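Local structure of dTDP-4-dehydrorhamnose reductase (Bacillus anthracis, 3SC6) at residues 9-14 with 38-43; 86-91 with 142-147; 228-233 with 275-280. The protein catalyses the NADPH-dependent reduction of dTDP-4-dehydrorhamnose to dTDP-L-rhamnose, the last step in the biosynthesis of this activated sugar. All blocks are in the same frame, centred on the assembly; numbering follows the deposited sequence.

Overall arrangement
Contact 1 belongs to the Rossmann-fold half of the chain and forms the adenine end of the NADP site. Contact 2 lies in the same half, its centre about 16 Å from that of contact 1, and touches it: Asn-89 ND2 is 3.0 Å from Ile-42 O, a probable hydrogen bond that ties helix 76-97 to the adenine-binding loop. The Arg-88 side chain is about 12 Å from the cofactor. Contact 3 joins two helices of the other lobe, its centre about 32 Å from that of contact 1 (nearest atoms about 14 Å apart) and, across the chain's centre, 38 Å from that of contact 2. Its Leu-277 side chain is about 14 Å from NADP.

Contact 1 (9-14 with 38-43); sequences IITGAN and KLLDIT. With NAP (NADP nicotinamide-adenine-dinucleotide phosphate), chain G.
Asp-41 OD1 accepts from three donors at the adenine end of the NADP site: Thr-43 OG1 at 2.7 Å, Thr-43 N at 3.0 Å, and the adenine amino nitrogen N6A of NADP, also at 3.0 Å. The bond from Thr-43 N makes an Asx turn, and both threonine donors reach OD1 from the same face of the carboxylate plane. Aspartate suits the place because one oxygen can shape its own loop and still receive the exocyclic amine. Next to it, Ile-42 N points almost straight at adenine N1A, 3.0 Å away with an N-H...N angle of 169°, so the loop reads two neighbouring positions of the base.

This is the nucleotide-binding corner of the Rossmann fold, where strand 6-11 runs into the glycine-rich turn (TGxxGxxG) of extended short-chain dehydrogenases. Gly-12 has a positive phi of 78° and brings no side chain against the adenosine ribose. A buried apolar patch joins the strand to the loop. Leu-40 holds CG anti to its backbone N (chi1 179°), which brings its CD2 within 3.6 Å of Thr-11 CG2; Ile-9 CG2 approaches the same methyl more loosely, at 4.3 Å. Thr-11 keeps OG1 for weak hydrogen bonds from Cys-63 N and Ala-64 N. A water completes the junction, accepting from Gly-12 N at 2.9 Å and lying 3.2 Å from Leu-40 O.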
loop_
_atom_site.group_PDB
_atom_site.type_symbol
_atom_site.label_atom_id
_atom_site.label_comp_id
_atom_site.label_asym_id
_atom_site.label_seq_id
_atom_site.Cartn_x
_atom_site.Cartn_y
_atom_site.Cartn_z
ATOM N N ILE A 9 -5.424 16.310 -2.388
ATOM C CA ILE A 9 -3.969 16.374 -2.352
ATOM C C ILE A 9 -3.417 14.965 -2.213
ATOM O O ILE A 9 -3.957 14.156 -1.461
ATOM C CB ILE A 9 -3.436 17.233 -1.184
ATOM C CG1 ILE A 9 -3.798 18.703 -1.395
ATOM C CG2 ILE A 9 -1.924 17.136 -1.092
ATOM C CD1 ILE A 9 -3.252 19.629 -0.313
ATOM N N ILE A 10 -2.353 14.670 -2.959
ATOM C CA ILE A 10 -1.713 13.357 -2.918
ATOM C C ILE A 10 -0.248 13.515 -2.522
ATOM O O ILE A 10 0.525 14.151 -3.232
ATOM C CB ILE A 10 -1.781 12.637 -4.273
ATOM C CG1 ILE A 10 -3.236 12.451 -4.704
ATOM C CG2 ILE A 10 -1.102 11.292 -4.182
ATOM C CD1 ILE A 10 -3.394 11.732 -6.028
ATOM N N THR A 11 0.125 12.950 -1.379
ATOM C CA THR A 11 1.501 13.030 -0.904
ATOM C C THR A 11 2.269 11.805 -1.414
ATOM O O THR A 11 1.797 10.679 -1.293
ATOM C CB THR A 11 1.566 13.098 0.631
ATOM O OG1 THR A 11 0.996 11.910 1.193
ATOM C CG2 THR A 11 0.807 14.313 1.143
ATOM N N GLY A 12 3.453 12.030 -1.975
ATOM C CA GLY A 12 4.271 10.939 -2.515
ATOM C C GLY A 12 3.715 10.529 -3.873
ATOM O O GLY A 12 3.554 9.342 -4.161
ATOM N N ALA A 13 3.434 11.532 -4.706
ATOM C CA ALA A 13 2.876 11.340 -6.048
ATOM C C ALA A 13 3.752 10.584 -7.050
ATOM O O ALA A 13 3.227 10.041 -8.020
ATOM C CB ALA A 13 2.477 12.688 -6.633
ATOM N N ASN A 14 5.068 10.559 -6.844
ATOM C CA ASN A 14 5.960 9.846 -7.772
ATOM C C ASN A 14 6.101 8.350 -7.506
ATOM O O ASN A 14 6.665 7.626 -8.328
ATOM C CB ASN A 14 7.347 10.496 -7.820
ATOM C CG ASN A 14 7.308 11.906 -8.366
ATOM O OD1 ASN A 14 6.242 12.427 -8.697
ATOM N ND2 ASN A 14 8.476 12.532 -8.475
ATOM N N LYS A 38 10.128 16.817 -2.925
ATOM C CA LYS A 38 10.689 18.177 -2.868
ATOM C C LYS A 38 9.637 19.293 -2.766
ATOM O O LYS A 38 9.873 20.312 -2.112
ATOM C CB LYS A 38 11.601 18.443 -4.075
ATOM C CG LYS A 38 12.795 17.490 -4.186
ATOM C CD LYS A 38 13.726 17.839 -5.359
ATOM C CE LYS A 38 13.031 17.785 -6.722
ATOM N NZ LYS A 38 12.473 16.438 -7.028
ATOM N N LEU A 39 8.489 19.109 -3.413
ATOM C CA LEU A 39 7.422 20.116 -3.378
ATOM C C LEU A 39 6.588 20.053 -2.097
ATOM O O LEU A 39 5.904 21.018 -1.750
ATOM C CB LEU A 39 6.516 19.979 -4.606
ATOM C CG LEU A 39 7.210 20.175 -5.961
ATOM C CD1 LEU A 39 6.248 19.906 -7.117
ATOM C CD2 LEU A 39 7.818 21.577 -6.067
ATOM N N LEU A 40 6.640 18.915 -1.404
ATOM C CA LEU A 40 5.894 18.721 -0.155
ATOM C C LEU A 40 6.601 17.697 0.725
ATOM O O LEU A 40 6.298 16.500 0.673
ATOM C CB LEU A 40 4.455 18.270 -0.437
ATOM C CG LEU A 40 3.548 18.011 0.779
ATOM C CD1 LEU A 40 3.473 19.228 1.681
ATOM C CD2 LEU A 40 2.151 17.586 0.336
ATOM N N ASP A 41 7.556 18.173 1.522
ATOM C CA ASP A 41 8.313 17.309 2.415
ATOM C C ASP A 41 7.456 17.015 3.643
ATOM O O ASP A 41 7.189 17.893 4.457
ATOM C CB ASP A 41 9.634 17.965 2.810
ATOM C CG ASP A 41 10.483 17.081 3.699
ATOM O OD1 ASP A 41 10.035 15.971 4.051
ATOM O OD2 ASP A 41 11.606 17.495 4.046
ATOM N N ILE A 42 7.035 15.762 3.755
ATOM C CA ILE A 42 6.197 15.295 4.852
ATOM C C ILE A 42 6.823 15.574 6.225
ATOM O O ILE A 42 6.111 15.846 7.191
ATOM C CB ILE A 42 5.970 13.772 4.718
ATOM C CG1 ILE A 42 4.880 13.267 5.644
ATOM C CG2 ILE A 42 7.261 13.017 4.943
ATOM C CD1 ILE A 42 4.696 11.757 5.532
ATOM N N THR A 43 8.152 15.526 6.302
ATOM C CA THR A 43 8.863 15.765 7.562
ATOM C C THR A 43 8.991 17.242 7.949
ATOM O O THR A 43 9.513 17.555 9.017
ATOM C CB THR A 43 10.274 15.152 7.528
ATOM O OG1 THR A 43 11.050 15.776 6.502
ATOM C CG2 THR A 43 10.197 13.655 7.275
HETATM P PA NAP G . 6.821 4.048 -2.913
HETATM O O1A NAP G . 8.110 3.993 -2.129
HETATM O O2A NAP G . 6.872 3.974 -4.424
HETATM O O5B NAP G . 6.014 5.380 -2.507
HETATM C C5B NAP G . 6.407 6.202 -1.412
HETATM C C4B NAP G . 6.755 7.590 -1.937
HETATM O O4B NAP G . 6.924 8.500 -0.838
HETATM C C3B NAP G . 8.057 7.593 -2.737
HETATM O O3B NAP G . 7.866 8.114 -4.055
HETATM C C2B NAP G . 8.983 8.492 -1.951
HETATM O O2B NAP G . 9.837 9.259 -2.798
HETATM C C1B NAP G . 8.014 9.362 -1.160
HETATM N N9A NAP G . 8.667 10.022 0.004
HETATM C C8A NAP G . 9.752 9.608 0.684
HETATM N N7A NAP G . 10.032 10.514 1.648
HETATM C C5A NAP G . 9.121 11.500 1.556
HETATM C C6A NAP G . 8.882 12.761 2.299
HETATM N N6A NAP G . 9.688 13.120 3.328
HETATM N N1A NAP G . 7.837 13.535 1.927
HETATM C C2A NAP G . 7.040 13.169 0.904
HETATM N N3A NAP G . 7.244 12.028 0.214
HETATM C C4A NAP G . 8.267 11.188 0.518
HETATM O O3 NAP G . 5.839 2.889 -2.364
HETATM P PN NAP G . 4.250 2.852 -2.681
HETATM O O1N NAP G . 3.833 1.402 -2.761
HETATM O O2N NAP G . 3.916 3.807 -3.799
HETATM O O5D NAP G . 3.617 3.467 -1.341
HETATM C C5D NAP G . 2.208 3.419 -1.114
HETATM C C4D NAP G . 1.910 3.137 0.358
HETATM O O4D NAP G . 1.515 1.767 0.530
HETATM C C3D NAP G . 3.113 3.374 1.267
HETATM O O3D NAP G . 2.765 4.279 2.318
HETATM C C2D NAP G . 3.464 2.015 1.833
HETATM O O2D NAP G . 3.855 2.133 3.202
HETATM C C1D NAP G . 2.188 1.197 1.660
HETATM N N1N NAP G . 2.431 -0.238 1.450
HETATM C C2N NAP G . 3.154 -0.653 0.396
HETATM C C3N NAP G . 3.390 -2.011 0.181
HETATM C C7N NAP G . 4.207 -2.443 -1.008
HETATM O O7N NAP G . 4.711 -1.588 -1.721
HETATM N N7N NAP G . 4.370 -3.738 -1.272
HETATM C C4N NAP G . 2.858 -2.939 1.072
HETATM C C5N NAP G . 2.111 -2.487 2.148
HETATM C C6N NAP G . 1.907 -1.122 2.314
HETATM P P2B NAP G . 11.402 8.893 -2.937
HETATM O O1X NAP G . 11.848 9.750 -4.096
HETATM O O2X NAP G . 12.007 9.282 -1.609
HETATM O O3X NAP G . 11.418 7.409 -3.209
HETATM O O HOH W 1 4.213 14.695 -1.005
#

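Contact 2 (86-91 with 142-147); sequences GARNVA and KELHNK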
loop_
_atom_site.group_PDB
_atom_site.type_symbol
_atom_site.label_atom_id
_atom_site.label_comp_id
_atom_site.label_asym_id
_atom_site.label_seq_id
_atom_site.Cartn_x
_atom_site.Cartn_y
_atom_site.Cartn_z
ATOM N N GLY A 86 5.796 11.938 10.079
ATOM C CA GLY A 86 5.238 12.421 8.823
ATOM C C GLY A 86 3.722 12.336 8.788
ATOM O O GLY A 86 3.052 13.259 8.333
ATOM N N ALA A 87 3.178 11.222 9.266
ATOM C CA ALA A 87 1.732 11.030 9.291
ATOM C C ALA A 87 1.112 11.967 10.318
ATOM O O ALA A 87 -0.019 12.428 10.162
ATOM C CB ALA A 87 1.396 9.579 9.626
ATOM N N ARG A 88 1.864 12.248 11.375
ATOM C CA ARG A 88 1.398 13.128 12.438
ATOM C C ARG A 88 1.252 14.564 11.897
ATOM O O ARG A 88 0.261 15.239 12.189
ATOM C CB ARG A 88 2.355 12.998 13.635
ATOM C CG ARG A 88 2.032 13.786 14.905
ATOM C CD ARG A 88 2.156 15.276 14.746
ATOM N NE ARG A 88 3.505 15.608 14.308
ATOM C CZ ARG A 88 4.548 15.774 15.118
ATOM N NH1 ARG A 88 5.734 16.074 14.604
ATOM N NH2 ARG A 88 4.418 15.631 16.433
ATOM N N ASN A 89 2.215 15.005 11.088
ATOM C CA ASN A 89 2.190 16.352 10.496
ATOM C C ASN A 89 1.030 16.506 9.513
ATOM O O ASN A 89 0.336 17.524 9.504
ATOM C CB ASN A 89 3.502 16.649 9.759
ATOM C CG ASN A 89 4.712 16.639 10.675
ATOM O OD1 ASN A 89 4.583 16.631 11.895
ATOM N ND2 ASN A 89 5.901 16.668 10.082
ATOM N N VAL A 90 0.835 15.498 8.667
ATOM C CA VAL A 90 -0.248 15.529 7.684
ATOM C C VAL A 90 -1.588 15.437 8.403
ATOM O O VAL A 90 -2.597 15.943 7.914
ATOM C CB VAL A 90 -0.113 14.396 6.648
ATOM C CG1 VAL A 90 -1.318 14.359 5.716
ATOM C CG2 VAL A 90 1.189 14.558 5.862
ATOM N N ALA A 91 -1.586 14.796 9.571
ATOM C CA ALA A 91 -2.796 14.647 10.368
ATOM C C ALA A 91 -3.201 16.014 10.905
ATOM O O ALA A 91 -4.352 16.434 10.759
ATOM C CB ALA A 91 -2.568 13.673 11.499
ATOM N N LYS A 142 -5.308 8.602 14.251
ATOM C CA LYS A 142 -6.514 8.426 15.064
ATOM C C LYS A 142 -6.532 9.396 16.233
ATOM O O LYS A 142 -7.590 9.867 16.648
ATOM C CB LYS A 142 -6.602 7.021 15.663
ATOM C CG LYS A 142 -6.774 5.846 14.717
ATOM C CD LYS A 142 -6.832 4.572 15.580
ATOM C CE LYS A 142 -7.106 3.296 14.808
ATOM N NZ LYS A 142 -8.450 3.295 14.157
ATOM N N GLU A 143 -5.351 9.681 16.766
ATOM C CA GLU A 143 -5.203 10.584 17.905
ATOM C C GLU A 143 -5.345 12.081 17.597
ATOM O O GLU A 143 -5.817 12.829 18.443
ATOM C CB GLU A 143 -3.841 10.324 18.571
ATOM C CG GLU A 143 -3.689 8.918 19.168
ATOM C CD GLU A 143 -2.274 8.621 19.674
ATOM O OE1 GLU A 143 -1.338 9.373 19.324
ATOM O OE2 GLU A 143 -2.086 7.603 20.382
ATOM N N LEU A 144 -4.982 12.521 16.394
ATOM C CA LEU A 144 -5.073 13.951 16.068
ATOM C C LEU A 144 -6.055 14.358 14.957
ATOM O O LEU A 144 -6.097 15.526 14.571
ATOM C CB LEU A 144 -3.671 14.461 15.719
ATOM C CG LEU A 144 -2.609 14.252 16.810
ATOM C CD1 LEU A 144 -1.246 14.709 16.331
ATOM C CD2 LEU A 144 -2.981 14.959 18.095
ATOM N N HIS A 145 -6.850 13.423 14.454
ATOM C CA HIS A 145 -7.802 13.753 13.394
ATOM C C HIS A 145 -9.030 12.850 13.538
ATOM O O HIS A 145 -8.926 11.748 14.067
ATOM C CB HIS A 145 -7.103 13.639 12.034
ATOM C CG HIS A 145 -7.947 14.052 10.872
ATOM N ND1 HIS A 145 -8.741 15.178 10.898
ATOM C CD2 HIS A 145 -8.044 13.555 9.618
ATOM C CE1 HIS A 145 -9.343 15.319 9.733
ATOM N NE2 HIS A 145 -8.932 14.350 8.935
ATOM N N ASN A 146 -10.192 13.316 13.089
ATOM C CA ASN A 146 -11.419 12.524 13.213
ATOM C C ASN A 146 -12.223 12.265 11.931
ATOM O O ASN A 146 -13.415 11.949 11.983
ATOM C CB ASN A 146 -12.310 13.142 14.299
ATOM C CG ASN A 146 -12.676 14.586 14.009
ATOM O OD1 ASN A 146 -12.276 15.154 12.988
ATOM N ND2 ASN A 146 -13.439 15.190 14.915
ATOM N N LYS A 147 -11.562 12.399 10.792
ATOM C CA LYS A 147 -12.175 12.168 9.487
ATOM C C LYS A 147 -11.085 11.480 8.700
ATOM O O LYS A 147 -10.366 12.122 7.936
ATOM C CB LYS A 147 -12.568 13.470 8.798
ATOM C CG LYS A 147 -13.593 14.318 9.524
ATOM C CD LYS A 147 -13.874 15.586 8.720
ATOM C CE LYS A 147 -14.897 16.480 9.393
ATOM N NZ LYS A 147 -15.171 17.708 8.585
#
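Helix 76-97 passes the C-terminal end of helix 129-144 most closely where Ala-91 CA lies 5.9 Å from His-145 CA, the first residue after that helix to leave helical geometry. Alanine permits that approach: its CB is 4.4 Å from Leu-144 CB, and its O lies 4.1 Å from His-145 CB. One turn before Ala-91, the aliphatic part of Arg-88 is crossed obliquely by the CD1 branch of Leu-144, 3.7 Å from CG and scarcely farther from CD. The arginine chain bends at chi2 and chi3, turning its guanidinium back over its own helix. There NE (2.8 Å) and NH1 both donate side-on to Asn-89 OD1, close to the guanidinium plane, a grip that limits rotation of the arginine end. These are neighbouring layer helices of the Rossmann fold, and the loop after the second leads into strand 148-157. The His-145 ring is buried, with Lys-147 N over the centre of one face. Across the contact the packing is largely apolar; Asn-89 holds the arginine end, and the imidazole bonds through NE2 to Ala-99 O and ND1 to Gln-95 OE1, oxygen partners that could favour its protonated form if the glutamine amide is oriented as modelled.

Contact 3 (228-233 with 275-280); sequences FSYANM and EGLERF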
loop_
_atom_site.group_PDB
_atom_site.type_symbol
_atom_site.label_atom_id
_atom_site.label_comp_id
_atom_site.label_asym_id
_atom_site.label_seq_id
_atom_site.Cartn_x
_atom_site.Cartn_y
_atom_site.Cartn_z
ATOM N N PHE A 228 4.076 -16.062 -15.397
ATOM C CA PHE A 228 4.579 -16.605 -16.653
ATOM C C PHE A 228 3.451 -17.280 -17.416
ATOM O O PHE A 228 3.508 -17.399 -18.635
ATOM C CB PHE A 228 5.724 -17.599 -16.433
ATOM C CG PHE A 228 6.898 -17.017 -15.700
ATOM C CD1 PHE A 228 7.449 -15.818 -16.101
ATOM C CD2 PHE A 228 7.490 -17.703 -14.657
ATOM C CE1 PHE A 228 8.532 -15.278 -15.435
ATOM C CE2 PHE A 228 8.583 -17.176 -13.996
ATOM C CZ PHE A 228 9.105 -15.960 -14.388
ATOM N N SER A 229 2.432 -17.732 -16.691
ATOM C CA SER A 229 1.290 -18.385 -17.313
ATOM C C SER A 229 0.600 -17.374 -18.227
ATOM O O SER A 229 0.348 -17.667 -19.397
ATOM C CB SER A 229 0.319 -18.909 -16.256
ATOM O OG SER A 229 -0.790 -19.551 -16.858
ATOM N N TYR A 230 0.293 -16.187 -17.695
ATOM C CA TYR A 230 -0.359 -15.147 -18.500
ATOM C C TYR A 230 0.621 -14.523 -19.484
ATOM O O TYR A 230 0.228 -14.102 -20.571
ATOM C CB TYR A 230 -1.005 -14.046 -17.650
ATOM C CG TYR A 230 -2.168 -14.495 -16.791
ATOM C CD1 TYR A 230 -3.435 -14.652 -17.344
ATOM C CD2 TYR A 230 -2.028 -14.675 -15.424
ATOM C CE1 TYR A 230 -4.510 -15.042 -16.571
ATOM C CE2 TYR A 230 -3.105 -15.057 -14.640
ATOM C CZ TYR A 230 -4.341 -15.238 -15.218
ATOM O OH TYR A 230 -5.410 -15.615 -14.440
ATOM N N ALA A 231 1.893 -14.455 -19.100
ATOM C CA ALA A 231 2.915 -13.886 -19.968
ATOM C C ALA A 231 3.209 -14.863 -21.109
ATOM O O ALA A 231 3.776 -14.485 -22.136
ATOM C CB ALA A 231 4.176 -13.595 -19.180
ATOM N N ASN A 232 2.812 -16.120 -20.912
ATOM C CA ASN A 232 3.010 -17.180 -21.894
ATOM C C ASN A 232 4.505 -17.351 -22.176
ATOM O O ASN A 232 4.947 -17.329 -23.327
ATOM C CB ASN A 232 2.215 -16.884 -23.178
ATOM C CG ASN A 232 2.296 -18.012 -24.202
ATOM O OD1 ASN A 232 2.885 -19.063 -23.949
ATOM N ND2 ASN A 232 1.681 -17.800 -25.360
ATOM N N MET A 233 5.276 -17.500 -21.101
ATOM C CA MET A 233 6.721 -17.683 -21.187
ATOM C C MET A 233 7.067 -19.029 -20.554
ATOM O O MET A 233 6.685 -19.305 -19.418
ATOM C CB MET A 233 7.468 -16.552 -20.464
ATOM C CG MET A 233 7.140 -15.145 -20.967
ATOM S SD MET A 233 8.074 -13.831 -20.133
ATOM C CE MET A 233 8.074 -12.542 -21.366
ATOM N N GLU A 275 -7.156 -12.521 -10.555
ATOM C CA GLU A 275 -7.939 -11.669 -11.432
ATOM C C GLU A 275 -7.368 -10.247 -11.484
ATOM O O GLU A 275 -7.495 -9.553 -12.492
ATOM C CB GLU A 275 -9.386 -11.677 -10.950
ATOM C CG GLU A 275 -10.347 -10.875 -11.769
ATOM C CD GLU A 275 -11.761 -11.004 -11.250
ATOM O OE1 GLU A 275 -12.666 -10.367 -11.827
ATOM O OE2 GLU A 275 -11.967 -11.751 -10.265
ATOM N N GLY A 276 -6.738 -9.819 -10.392
ATOM C CA GLY A 276 -6.142 -8.487 -10.324
ATOM C C GLY A 276 -4.931 -8.418 -11.236
ATOM O O GLY A 276 -4.637 -7.375 -11.823
ATOM N N LEU A 277 -4.234 -9.547 -11.348
ATOM C CA LEU A 277 -3.048 -9.660 -12.186
ATOM C C LEU A 277 -3.421 -9.646 -13.669
ATOM O O LEU A 277 -2.645 -9.186 -14.501
ATOM C CB LEU A 277 -2.294 -10.950 -11.848
ATOM C CG LEU A 277 -1.006 -11.255 -12.618
ATOM C CD1 LEU A 277 0.012 -10.131 -12.476
ATOM C CD2 LEU A 277 -0.417 -12.569 -12.140
ATOM N N GLU A 278 -4.606 -10.151 -14.001
ATOM C CA GLU A 278 -5.039 -10.174 -15.391
ATOM C C GLU A 278 -5.122 -8.771 -15.951
ATOM O O GLU A 278 -4.524 -8.469 -16.984
ATOM C CB GLU A 278 -6.424 -10.807 -15.552
ATOM C CG GLU A 278 -6.559 -12.247 -15.115
ATOM C CD GLU A 278 -7.964 -12.786 -15.356
ATOM O OE1 GLU A 278 -8.790 -12.059 -15.952
ATOM O OE2 GLU A 278 -8.238 -13.939 -14.963
ATOM N N ARG A 279 -5.854 -7.908 -15.251
ATOM C CA ARG A 279 -6.033 -6.530 -15.697
ATOM C C ARG A 279 -4.708 -5.754 -15.743
ATOM O O ARG A 279 -4.633 -4.686 -16.348
ATOM C CB ARG A 279 -7.165 -5.836 -14.906
ATOM C CG ARG A 279 -7.544 -4.450 -15.429
ATOM C CD ARG A 279 -8.878 -3.939 -14.841
ATOM N NE ARG A 279 -8.915 -3.679 -13.403
ATOM C CZ ARG A 279 -8.730 -2.480 -12.844
ATOM N NH1 ARG A 279 -8.801 -2.345 -11.526
ATOM N NH2 ARG A 279 -8.496 -1.408 -13.596
ATOM N N PHE A 280 -3.665 -6.306 -15.124
ATOM C CA PHE A 280 -2.354 -5.669 -15.134
ATOM C C PHE A 280 -1.765 -5.760 -16.536
ATOM O O PHE A 280 -1.306 -4.761 -17.087
ATOM C CB PHE A 280 -1.397 -6.324 -14.145
ATOM C CG PHE A 280 -0.001 -5.800 -14.242
ATOM C CD1 PHE A 280 0.389 -4.682 -13.533
ATOM C CD2 PHE A 280 0.925 -6.426 -15.064
ATOM C CE1 PHE A 280 1.680 -4.195 -13.637
ATOM C CE2 PHE A 280 2.216 -5.948 -15.171
ATOM C CZ PHE A 280 2.596 -4.830 -14.456
#
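A Schellman motif ends helix 220-231, and within this last turn Tyr-230 packs on helix 273-283 in the lobe beside the Rossmann half, the part that in this family probably receives the sugar nucleotide. Met-233 N bonds back to Phe-228 O at 3.0 Å, with a weak bond from Asn-232 N to Ser-229 O; Asn-232 supplies the positive phi of 60° that turns the chain away, a conformation asparagine adopts more readily than most residues.

Tyr-230 spans the gap between the helices, whose nearest CA atoms, those of Tyr-230 and Glu-278, are 7.5 Å apart. With CG anti to the carbonyl carbon (chi1 -65°), its ring reaches across to two residues. On the inner side, Leu-277 CD2 lies 4.2 Å from ring atom CD2 of Tyr-230. Toward the ring's far end, Glu-278 CG comes within 3.7 Å of Tyr-230 CZ, and the extended chain beyond CG places OE2 3.3 Å from Tyr-230 OH. The carboxylate and ring planes stand 55° apart.

Leu-277 is buried and also meets Phe-223 and Ile-227 of the first helix and Val-165 of helix 164-172. Tyrosine suits the margin of this core, because its ring extends the apolar packing while its hydroxyl can stay beside the probably charged carboxylate of Glu-278. The contact is thus graded, from Leu-277 against the ring inside, through Glu-278 CG, to hydroxyl beside carboxylate at the margin.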